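Long-range contact in inositol-1,4,5-trisphosphate 5-phosphatase 1 (Schizosaccharomyces pombe, PDB 1I9Z), which removes the 5-phosphate from soluble and lipid inositol phosphates through its central catalytic domain and controls cellular phosphoinositide levels: residues A[98-106]-A[117-127]. Sequence-based numbering, arbitrary orientation.
Sequences SGPGYVQLR and IFCKESCLPSI
V103 and C119 form a hydrogen-bonded pair in the antiparallel hairpin of strands 102-110 and 113-120, at one edge of a mixed sheet in the DNase I-like fold. V103 N donates to C119 O and C119 N to V103 O, both at 3.0 Å. E121 N extends the ladder to G101 O. Further along, L105 N donates to I117 O at 2.8 Å and I117 N to R106 O. Between Q104 and R106 the register slips by one residue, a beta bulge. At L105 the side chain faces residues 117-127, and its methyls reach L124 and I127. CD1 of L105 meets CD2 of L124 at 3.8 Å; the two side chains run antiparallel and touch at their methyls. CD2 of L105 rests on CG2 of I127. CG2 of V103 packs on CD1 of L124, while CG1 touches CG of E121 at 3.5 Å.

Q104 lies across F118, its amide plane perpendicular to the ring, with CB 3.5 Å from CE2. With CG anti to the backbone N (chi1 167°) and the chain extended beyond it, OE1 of Q104 comes 3.8 Å from CZ of F118. The K120 chain lies alongside the Y102 ring, both leading off in one direction. CG of K120 lies 3.6 Å from CE2 of Y102, and CE of K120 is equally close to the phenol OH. That hydroxyl is hydrogen-bonded to A55, and NZ of K120 forms a salt bridge with D56. Replacing Y102 by alanine would probably open a gap beside the K120 chain and leave A55 O without its hydroxyl partner.

F118 and Y102 pack against helix 78-94. I117 reaches I57 and V59 on the next strand, 57-63, and I151 on strand 147-155 of the second sheet.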
loop_
_atom_site.group_PDB
_atom_site.type_symbol
_atom_site.label_atom_id
_atom_site.label_comp_id
_atom_site.label_asym_id
_atom_site.label_seq_id
_atom_site.Cartn_x
_atom_site.Cartn_y
_atom_site.Cartn_z
ATOM N N SER A 98 18.673 16.719 -13.277
ATOM C CA SER A 98 18.293 17.527 -14.425
ATOM C C SER A 98 16.783 17.653 -14.453
ATOM O O SER A 98 16.049 16.655 -14.338
ATOM C CB SER A 98 18.784 16.917 -15.747
ATOM O OG SER A 98 17.875 15.930 -16.227
ATOM N N GLY A 99 16.335 18.897 -14.572
ATOM C CA GLY A 99 14.917 19.203 -14.637
ATOM C C GLY A 99 14.059 18.867 -13.428
ATOM O O GLY A 99 14.582 18.754 -12.303
ATOM N N PRO A 100 12.725 18.725 -13.650
ATOM C CA PRO A 100 11.655 18.407 -12.699
ATOM C C PRO A 100 11.903 17.193 -11.814
ATOM O O PRO A 100 12.430 16.135 -12.228
ATOM C CB PRO A 100 10.426 18.222 -13.596
ATOM C CG PRO A 100 10.648 19.251 -14.629
ATOM C CD PRO A 100 12.131 19.046 -14.968
ATOM N N GLY A 101 11.510 17.406 -10.569
ATOM C CA GLY A 101 11.647 16.394 -9.572
ATOM C C GLY A 101 10.284 15.818 -9.228
ATOM O O GLY A 101 9.421 15.526 -10.087
ATOM N N TYR A 102 10.129 15.665 -7.931
ATOM C CA TYR A 102 8.963 15.074 -7.350
ATOM C C TYR A 102 8.247 16.122 -6.527
ATOM O O TYR A 102 8.891 17.018 -5.978
ATOM C CB TYR A 102 9.405 13.949 -6.414
ATOM C CG TYR A 102 9.862 12.715 -7.151
ATOM C CD1 TYR A 102 11.146 12.629 -7.679
ATOM C CD2 TYR A 102 8.960 11.654 -7.401
ATOM C CE1 TYR A 102 11.532 11.516 -8.462
ATOM C CE2 TYR A 102 9.331 10.565 -8.192
ATOM C CZ TYR A 102 10.609 10.502 -8.719
ATOM O OH TYR A 102 10.961 9.476 -9.579
ATOM N N VAL A 103 6.930 15.970 -6.423
ATOM C CA VAL A 103 6.142 16.845 -5.610
ATOM C C VAL A 103 5.319 15.953 -4.665
ATOM O O VAL A 103 5.012 14.790 -5.000
ATOM C CB VAL A 103 5.150 17.677 -6.430
ATOM C CG1 VAL A 103 5.923 18.673 -7.331
ATOM C CG2 VAL A 103 4.263 16.778 -7.237
ATOM N N GLN A 104 4.969 16.515 -3.504
ATOM C CA GLN A 104 4.110 15.775 -2.562
ATOM C C GLN A 104 2.681 16.059 -2.987
ATOM O O GLN A 104 2.204 17.215 -3.025
ATOM C CB GLN A 104 4.343 16.251 -1.127
ATOM C CG GLN A 104 3.277 15.760 -0.101
ATOM C CD GLN A 104 3.638 16.239 1.274
ATOM O OE1 GLN A 104 4.820 16.208 1.639
ATOM N NE2 GLN A 104 2.640 16.720 2.047
ATOM N N LEU A 105 1.981 15.005 -3.312
ATOM C CA LEU A 105 0.601 15.122 -3.708
ATOM C C LEU A 105 -0.237 15.441 -2.477
ATOM O O LEU A 105 -1.092 16.383 -2.458
ATOM C CB LEU A 105 0.153 13.788 -4.314
ATOM C CG LEU A 105 -1.182 13.686 -4.989
ATOM C CD1 LEU A 105 -1.132 14.562 -6.276
ATOM C CD2 LEU A 105 -1.481 12.181 -5.341
ATOM N N ARG A 106 -0.051 14.633 -1.438
ATOM C CA ARG A 106 -0.846 14.789 -0.220
ATOM C C ARG A 106 -0.282 13.917 0.909
ATOM O O ARG A 106 0.424 12.935 0.620
ATOM C CB ARG A 106 -2.316 14.320 -0.444
ATOM C CG ARG A 106 -3.154 14.855 0.793
ATOM C CD ARG A 106 -4.459 14.269 1.494
ATOM N NE ARG A 106 -5.569 14.598 0.687
ATOM C CZ ARG A 106 -6.883 14.778 0.885
ATOM N NH1 ARG A 106 -7.679 14.730 1.997
ATOM N NH2 ARG A 106 -7.455 15.038 -0.274
ATOM N N ILE A 117 2.318 10.791 -0.109
ATOM C CA ILE A 117 2.482 10.292 -1.469
ATOM C C ILE A 117 3.155 11.364 -2.352
ATOM O O ILE A 117 2.738 12.543 -2.341
ATOM C CB ILE A 117 1.082 9.893 -2.037
ATOM C CG1 ILE A 117 0.506 8.696 -1.227
ATOM C CG2 ILE A 117 1.259 9.476 -3.571
ATOM C CD1 ILE A 117 -0.809 8.131 -1.824
ATOM N N PHE A 118 4.250 10.958 -3.017
ATOM C CA PHE A 118 4.984 11.831 -3.929
ATOM C C PHE A 118 4.916 11.288 -5.354
ATOM O O PHE A 118 4.871 10.067 -5.551
ATOM C CB PHE A 118 6.444 11.909 -3.526
ATOM C CG PHE A 118 6.664 12.456 -2.157
ATOM C CD1 PHE A 118 6.619 11.621 -1.036
ATOM C CD2 PHE A 118 6.952 13.811 -1.987
ATOM C CE1 PHE A 118 6.859 12.150 0.231
ATOM C CE2 PHE A 118 7.193 14.325 -0.708
ATOM C CZ PHE A 118 7.140 13.491 0.372
ATOM N N CYS A 119 4.891 12.142 -6.365
ATOM C CA CYS A 119 4.921 11.614 -7.745
ATOM C C CYS A 119 5.814 12.527 -8.560
ATOM O O CYS A 119 6.150 13.664 -8.122
ATOM C CB CYS A 119 3.521 11.577 -8.371
ATOM S SG CYS A 119 2.654 13.170 -8.378
ATOM N N LYS A 120 6.219 12.030 -9.725
ATOM C CA LYS A 120 7.018 12.858 -10.619
ATOM C C LYS A 120 6.111 14.032 -11.029
ATOM O O LYS A 120 4.896 13.857 -11.181
ATOM C CB LYS A 120 7.379 12.063 -11.851
ATOM C CG LYS A 120 8.426 11.013 -11.624
ATOM C CD LYS A 120 8.501 10.113 -12.896
ATOM C CE LYS A 120 9.705 9.156 -12.888
ATOM N NZ LYS A 120 9.609 8.291 -14.161
ATOM N N GLU A 121 6.678 15.212 -11.212
ATOM C CA GLU A 121 5.843 16.339 -11.692
ATOM C C GLU A 121 5.118 15.988 -12.987
ATOM O O GLU A 121 3.972 16.389 -13.213
ATOM C CB GLU A 121 6.707 17.595 -11.924
ATOM C CG GLU A 121 7.148 18.205 -10.627
ATOM C CD GLU A 121 7.599 19.691 -10.734
ATOM O OE1 GLU A 121 7.136 20.397 -11.652
ATOM O OE2 GLU A 121 8.395 20.141 -9.863
ATOM N N SER A 122 5.782 15.204 -13.840
ATOM C CA SER A 122 5.185 14.804 -15.113
ATOM C C SER A 122 3.941 13.937 -14.963
ATOM O O SER A 122 3.159 13.817 -15.890
ATOM C CB SER A 122 6.225 14.076 -15.962
ATOM O OG SER A 122 6.748 12.944 -15.279
ATOM N N CYS A 123 3.736 13.326 -13.797
ATOM C CA CYS A 123 2.545 12.502 -13.606
ATOM C C CYS A 123 1.357 13.352 -13.200
ATOM O O CYS A 123 0.202 12.944 -13.322
ATOM C CB CYS A 123 2.761 11.466 -12.460
ATOM S SG CYS A 123 3.920 10.199 -12.866
ATOM N N LEU A 124 1.626 14.534 -12.664
ATOM C CA LEU A 124 0.518 15.339 -12.153
ATOM C C LEU A 124 -0.716 15.565 -13.025
ATOM O O LEU A 124 -1.844 15.471 -12.538
ATOM C CB LEU A 124 1.037 16.686 -11.665
ATOM C CG LEU A 124 1.455 16.797 -10.222
ATOM C CD1 LEU A 124 1.754 18.294 -9.969
ATOM C CD2 LEU A 124 0.334 16.288 -9.296
ATOM N N PRO A 125 -0.539 15.860 -14.324
ATOM C CA PRO A 125 -1.726 16.081 -15.160
ATOM C C PRO A 125 -2.659 14.891 -15.220
ATOM O O PRO A 125 -3.840 15.061 -15.484
ATOM C CB PRO A 125 -1.133 16.399 -16.535
ATOM C CG PRO A 125 0.181 17.043 -16.210
ATOM C CD PRO A 125 0.700 16.185 -15.064
ATOM N N SER A 126 -2.133 13.698 -14.935
ATOM C CA SER A 126 -2.917 12.464 -15.012
ATOM C C SER A 126 -3.635 12.161 -13.720
ATOM O O SER A 126 -4.567 11.381 -13.719
ATOM C CB SER A 126 -2.002 11.243 -15.293
ATOM O OG SER A 126 -1.400 11.264 -16.575
ATOM N N ILE A 127 -3.250 12.827 -12.634
ATOM C CA ILE A 127 -3.811 12.486 -11.305
ATOM C C ILE A 127 -4.967 13.359 -10.904
ATOM O O ILE A 127 -4.832 14.592 -10.903
ATOM C CB ILE A 127 -2.667 12.526 -10.264
ATOM C CG1 ILE A 127 -1.719 11.334 -10.566
ATOM C CG2 ILE A 127 -3.261 12.404 -8.822
ATOM C CD1 ILE A 127 -0.383 11.312 -9.767
#